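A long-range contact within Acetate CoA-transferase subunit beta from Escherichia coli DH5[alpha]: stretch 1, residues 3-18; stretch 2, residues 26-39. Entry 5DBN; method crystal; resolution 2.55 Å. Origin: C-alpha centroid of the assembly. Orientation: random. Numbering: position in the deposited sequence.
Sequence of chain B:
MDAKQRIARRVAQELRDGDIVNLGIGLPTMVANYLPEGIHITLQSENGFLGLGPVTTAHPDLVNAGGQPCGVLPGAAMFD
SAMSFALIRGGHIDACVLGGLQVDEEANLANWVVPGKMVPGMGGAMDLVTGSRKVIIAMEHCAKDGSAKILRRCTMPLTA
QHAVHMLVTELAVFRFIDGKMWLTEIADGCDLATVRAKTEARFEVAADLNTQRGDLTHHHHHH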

# COMPACT_ATOMS: atom_id res chain seq x y z
N ALA B 3 -14.21 34.88 19.07
CA ALA B 3 -14.16 33.63 19.82
C ALA B 3 -13.36 32.58 19.07
O ALA B 3 -12.45 31.96 19.63
N LYS B 4 -13.72 32.37 17.81
CA LYS B 4 -13.01 31.43 16.95
C LYS B 4 -11.52 31.76 16.89
O LYS B 4 -10.68 30.87 16.84
N GLN B 5 -11.21 33.05 16.89
CA GLN B 5 -9.83 33.51 16.81
C GLN B 5 -9.07 33.23 18.11
O GLN B 5 -7.90 32.85 18.06
N ARG B 6 -9.72 33.42 19.25
CA ARG B 6 -9.07 33.09 20.52
C ARG B 6 -8.83 31.58 20.61
O ARG B 6 -7.77 31.14 21.05
N ILE B 7 -9.82 30.80 20.20
CA ILE B 7 -9.68 29.35 20.16
C ILE B 7 -8.50 28.96 19.27
O ILE B 7 -7.62 28.22 19.69
N ALA B 8 -8.52 29.45 18.03
CA ALA B 8 -7.46 29.16 17.07
C ALA B 8 -6.10 29.58 17.62
O ALA B 8 -5.11 28.87 17.47
N ARG B 9 -6.07 30.75 18.25
CA ARG B 9 -4.85 31.28 18.84
C ARG B 9 -4.32 30.34 19.92
O ARG B 9 -3.12 30.04 19.96
N ARG B 10 -5.20 29.88 20.80
CA ARG B 10 -4.80 28.97 21.87
C ARG B 10 -4.30 27.62 21.32
O ARG B 10 -3.29 27.10 21.79
N VAL B 11 -5.01 27.07 20.34
CA VAL B 11 -4.60 25.81 19.73
C VAL B 11 -3.23 25.95 19.07
O VAL B 11 -2.40 25.04 19.14
N ALA B 12 -3.00 27.09 18.43
CA ALA B 12 -1.73 27.35 17.76
C ALA B 12 -0.57 27.28 18.75
O ALA B 12 0.52 26.82 18.41
N GLN B 13 -0.80 27.74 19.97
CA GLN B 13 0.22 27.72 21.02
C GLN B 13 0.49 26.30 21.52
O GLN B 13 1.49 26.06 22.20
N GLU B 14 -0.38 25.36 21.18
CA GLU B 14 -0.22 23.98 21.62
C GLU B 14 0.76 23.22 20.75
O GLU B 14 1.43 22.29 21.20
N LEU B 15 0.84 23.62 19.48
CA LEU B 15 1.69 22.93 18.52
C LEU B 15 3.17 23.16 18.80
O LEU B 15 3.57 24.25 19.21
N ARG B 16 3.97 22.12 18.58
CA ARG B 16 5.42 22.20 18.77
C ARG B 16 6.15 22.33 17.44
O ARG B 16 5.66 21.90 16.39
N ASP B 17 7.33 22.95 17.50
CA ASP B 17 8.16 23.18 16.33
C ASP B 17 8.53 21.87 15.65
O ASP B 17 9.07 20.96 16.28
N GLY B 18 8.20 21.77 14.36
CA GLY B 18 8.53 20.59 13.57
C GLY B 18 7.41 19.57 13.47
O GLY B 18 7.57 18.54 12.82
N GLY B 26 -12.96 24.50 8.16
CA GLY B 26 -13.71 25.34 9.07
C GLY B 26 -12.81 26.14 10.00
O GLY B 26 -11.88 26.80 9.55
N LEU B 27 -13.09 26.05 11.29
CA LEU B 27 -12.36 26.82 12.30
C LEU B 27 -10.87 26.45 12.35
O LEU B 27 -10.02 27.34 12.39
N PRO B 28 -10.54 25.14 12.37
CA PRO B 28 -9.14 24.74 12.55
C PRO B 28 -8.17 25.36 11.55
O PRO B 28 -7.00 25.55 11.89
N THR B 29 -8.62 25.65 10.33
CA THR B 29 -7.75 26.24 9.31
C THR B 29 -7.18 27.57 9.79
O THR B 29 -6.10 27.98 9.35
N MET B 30 -7.90 28.24 10.68
CA MET B 30 -7.47 29.52 11.22
C MET B 30 -6.23 29.38 12.10
O MET B 30 -5.51 30.36 12.32
N VAL B 31 -5.99 28.18 12.61
CA VAL B 31 -4.86 27.93 13.50
C VAL B 31 -3.54 28.26 12.80
O VAL B 31 -2.58 28.68 13.44
N ALA B 32 -3.52 28.11 11.48
CA ALA B 32 -2.32 28.37 10.70
C ALA B 32 -1.96 29.86 10.72
O ALA B 32 -0.83 30.24 10.40
N ASN B 33 -2.92 30.69 11.12
CA ASN B 33 -2.74 32.14 11.08
C ASN B 33 -2.30 32.72 12.43
O ASN B 33 -2.25 33.93 12.60
N TYR B 34 -1.98 31.84 13.38
CA TYR B 34 -1.61 32.27 14.73
C TYR B 34 -0.42 31.49 15.29
O TYR B 34 -0.25 31.41 16.50
N LEU B 35 0.39 30.91 14.41
CA LEU B 35 1.58 30.18 14.85
C LEU B 35 2.58 31.14 15.50
O LEU B 35 2.96 32.14 14.89
N PRO B 36 2.99 30.85 16.75
CA PRO B 36 3.98 31.72 17.39
C PRO B 36 5.32 31.74 16.65
O PRO B 36 5.58 30.85 15.84
N GLU B 37 6.14 32.74 16.94
CA GLU B 37 7.45 32.86 16.31
C GLU B 37 8.36 31.71 16.71
O GLU B 37 8.42 31.33 17.88
N GLY B 38 9.06 31.14 15.73
CA GLY B 38 9.97 30.04 15.98
C GLY B 38 9.29 28.69 15.84
O GLY B 38 9.95 27.65 15.86
N ILE B 39 7.97 28.71 15.70
CA ILE B 39 7.20 27.49 15.51
C ILE B 39 6.94 27.26 14.02
O ILE B 39 6.22 28.02 13.38

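Packing of residues 3-18, helical from Ala3 on in this stretch, against residues 26-39; the two bury 852 Å² between them, no hydrogen bond crosses the contact, and the contacts are mostly apolar. Two alanines form the hollows. Ala8 and Ala12, one helical turn apart, point their CB atoms toward the second stretch; here the backbones come close, Ala8 CA lying 4.6 Å from Val31 CA. Val31 (chi1 t) fills the space between the turns: its CG1 lies 3.7 Å from Ala12 CA, and its CG2 lies 3.9 Å from Val11 CG1 and 4.2 Å from Ala8 CB. Leu27 (t, t) points toward the helix at its N-terminal part, with CD1 3.7 Å from Lys4 CG and CD2 4.0 Å from Ile7 CG2; the rest of Lys4, extended beyond a chi1 of m, leads away. Met30 (m, t, p) sets its CB 3.8 Å from Ala8 CB and curls its tip so that CE reaches Gln5 CG at 3.4 Å. Tyr34 (chi1 m) lays its ring along the helix, with Gln5 O over one face and CD2 4.0 Å from Ala8 CB. Tyr34 O stands 3.1 Å from Ala12 CB. Past the alanines, Pro36 CD rests 3.7 Å from Ala12 O, while Leu15 (m, t) points toward the second stretch and sets CD1 against the shallow notch of Val31 CG1 (4.0 Å) and Leu35 CD2 (3.9 Å). Leu35 (m, t) starts sideways, but its end comes nearer. At the end of the type II turn from Pro36 to Ile39, Ile39 (m, m) likewise brings its end inward, CG2 lying 4.0 Å from Leu15 O and CD1 4.2 Å from Asp17 CB. Asp17 OD1 and Gly38 O, 3.2 Å apart, are both acceptors and do not bond. Arg10 NH2 forms a salt bridge with Glu14 OE1 at 3.2 Å.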

# COMPACT_ATOMS: atom_id res chain seq x y z
CB ALA B 3 -15.56 33.12 20.10
CB LYS B 4 -13.60 31.45 15.54
CG LYS B 4 -15.06 31.05 15.46
CD LYS B 4 -15.55 31.03 14.02
CE LYS B 4 -17.05 30.82 13.94
NZ LYS B 4 -17.53 30.80 12.53
CB GLN B 5 -9.77 34.99 16.46
CG GLN B 5 -10.24 35.30 15.04
CD GLN B 5 -10.21 36.78 14.71
OE1 GLN B 5 -10.21 37.63 15.61
NE2 GLN B 5 -10.20 37.09 13.42
CB ARG B 6 -9.87 33.59 21.73
CG ARG B 6 -9.98 35.11 21.84
CD ARG B 6 -10.88 35.55 23.00
NE ARG B 6 -12.28 35.16 22.89
CZ ARG B 6 -13.24 35.91 22.34
NH1 ARG B 6 -12.96 37.11 21.86
NH2 ARG B 6 -14.49 35.46 22.30
CB ILE B 7 -10.97 28.67 19.65
CG1 ILE B 7 -12.12 28.92 20.63
CG2 ILE B 7 -10.76 27.17 19.46
CD1 ILE B 7 -13.48 28.58 20.09
CB ALA B 8 -7.73 29.86 15.75
CB ARG B 9 -5.11 32.67 19.42
CG ARG B 9 -3.90 33.34 20.05
CD ARG B 9 -4.25 34.77 20.46
NE ARG B 9 -3.13 35.46 21.10
CZ ARG B 9 -3.16 36.74 21.47
NH1 ARG B 9 -4.25 37.47 21.27
NH2 ARG B 9 -2.10 37.29 22.05
CB ARG B 10 -5.96 28.74 22.85
CG ARG B 10 -5.64 27.74 23.96
CD ARG B 10 -4.41 28.13 24.76
NE ARG B 10 -3.97 27.07 25.67
CZ ARG B 10 -3.14 26.09 25.32
NH1 ARG B 10 -2.65 26.00 24.09
NH2 ARG B 10 -2.79 25.17 26.22
CB VAL B 11 -5.64 25.32 18.69
CG1 VAL B 11 -5.11 24.12 17.92
CG2 VAL B 11 -6.95 24.97 19.37
CB ALA B 12 -1.76 28.71 17.08
CB GLN B 13 -0.20 28.62 22.18
CG GLN B 13 -0.16 30.11 21.85
CD GLN B 13 -0.70 30.98 22.96
OE1 GLN B 13 -1.30 30.50 23.92
NE2 GLN B 13 -0.50 32.29 22.84
CB GLU B 14 -1.57 23.25 21.61
CG GLU B 14 -1.54 21.87 22.25
CD GLU B 14 -1.30 21.90 23.74
OE1 GLU B 14 -1.44 22.98 24.36
OE2 GLU B 14 -0.96 20.84 24.31
CB LEU B 15 1.36 23.40 17.10
CG LEU B 15 -0.12 23.31 16.70
CD1 LEU B 15 -0.32 23.86 15.29
CD2 LEU B 15 -0.63 21.88 16.80
CB ARG B 16 5.95 20.99 19.54
CG ARG B 16 5.59 20.97 21.02
CD ARG B 16 6.19 19.76 21.72
NE ARG B 16 5.94 19.76 23.17
CZ ARG B 16 4.82 19.35 23.76
NH1 ARG B 16 3.81 18.88 23.04
NH2 ARG B 16 4.73 19.40 25.08
CB ASP B 17 9.43 23.94 16.74
CG ASP B 17 10.30 24.33 15.56
OD1 ASP B 17 9.75 24.75 14.52
OD2 ASP B 17 11.54 24.22 15.68
CB LEU B 27 -13.00 26.62 13.68
CG LEU B 27 -12.63 27.59 14.80
CD1 LEU B 27 -13.73 27.62 15.84
CD2 LEU B 27 -11.30 27.24 15.46
CB PRO B 28 -9.20 23.22 12.36
CG PRO B 28 -10.58 22.84 12.75
CD PRO B 28 -11.43 23.97 12.26
CB THR B 29 -8.49 26.46 7.98
OG1 THR B 29 -9.58 27.37 8.18
CG2 THR B 29 -9.02 25.15 7.43
CB MET B 30 -8.60 30.16 12.04
CG MET B 30 -9.76 30.67 11.21
SD MET B 30 -11.21 31.11 12.19
CE MET B 30 -10.58 32.50 13.14
CB VAL B 31 -4.83 26.46 13.97
CG1 VAL B 31 -3.58 26.16 14.79
CG2 VAL B 31 -6.08 26.14 14.78
CB ALA B 32 -2.51 27.90 9.27
CB ASN B 33 -4.05 32.82 10.66
CG ASN B 33 -4.56 32.32 9.33
OD1 ASN B 33 -3.79 31.83 8.50
ND2 ASN B 33 -5.87 32.45 9.11
CB TYR B 34 -2.81 32.14 15.67
CG TYR B 34 -3.96 33.05 15.30
CD1 TYR B 34 -3.96 34.39 15.68
CD2 TYR B 34 -5.05 32.57 14.59
CE1 TYR B 34 -5.00 35.22 15.35
CE2 TYR B 34 -6.10 33.40 14.26
CZ TYR B 34 -6.08 34.72 14.64
OH TYR B 34 -7.12 35.55 14.31
CB LEU B 35 2.23 29.45 13.68
CG LEU B 35 1.36 28.41 12.99
CD1 LEU B 35 2.04 27.90 11.73
CD2 LEU B 35 1.04 27.25 13.92
CB PRO B 36 4.15 31.10 18.78
CG PRO B 36 2.91 30.33 19.02
CD PRO B 36 2.48 29.82 17.68
CB GLU B 37 8.11 34.20 16.68
CG GLU B 37 7.30 35.43 16.27
CD GLU B 37 7.20 35.61 14.76
OE1 GLU B 37 6.39 36.45 14.32
OE2 GLU B 37 7.93 34.91 14.03
CB ILE B 39 5.85 27.55 16.26
CG1 ILE B 39 6.06 27.87 17.74
CG2 ILE B 39 5.09 26.23 16.10
CD1 ILE B 39 6.91 26.85 18.49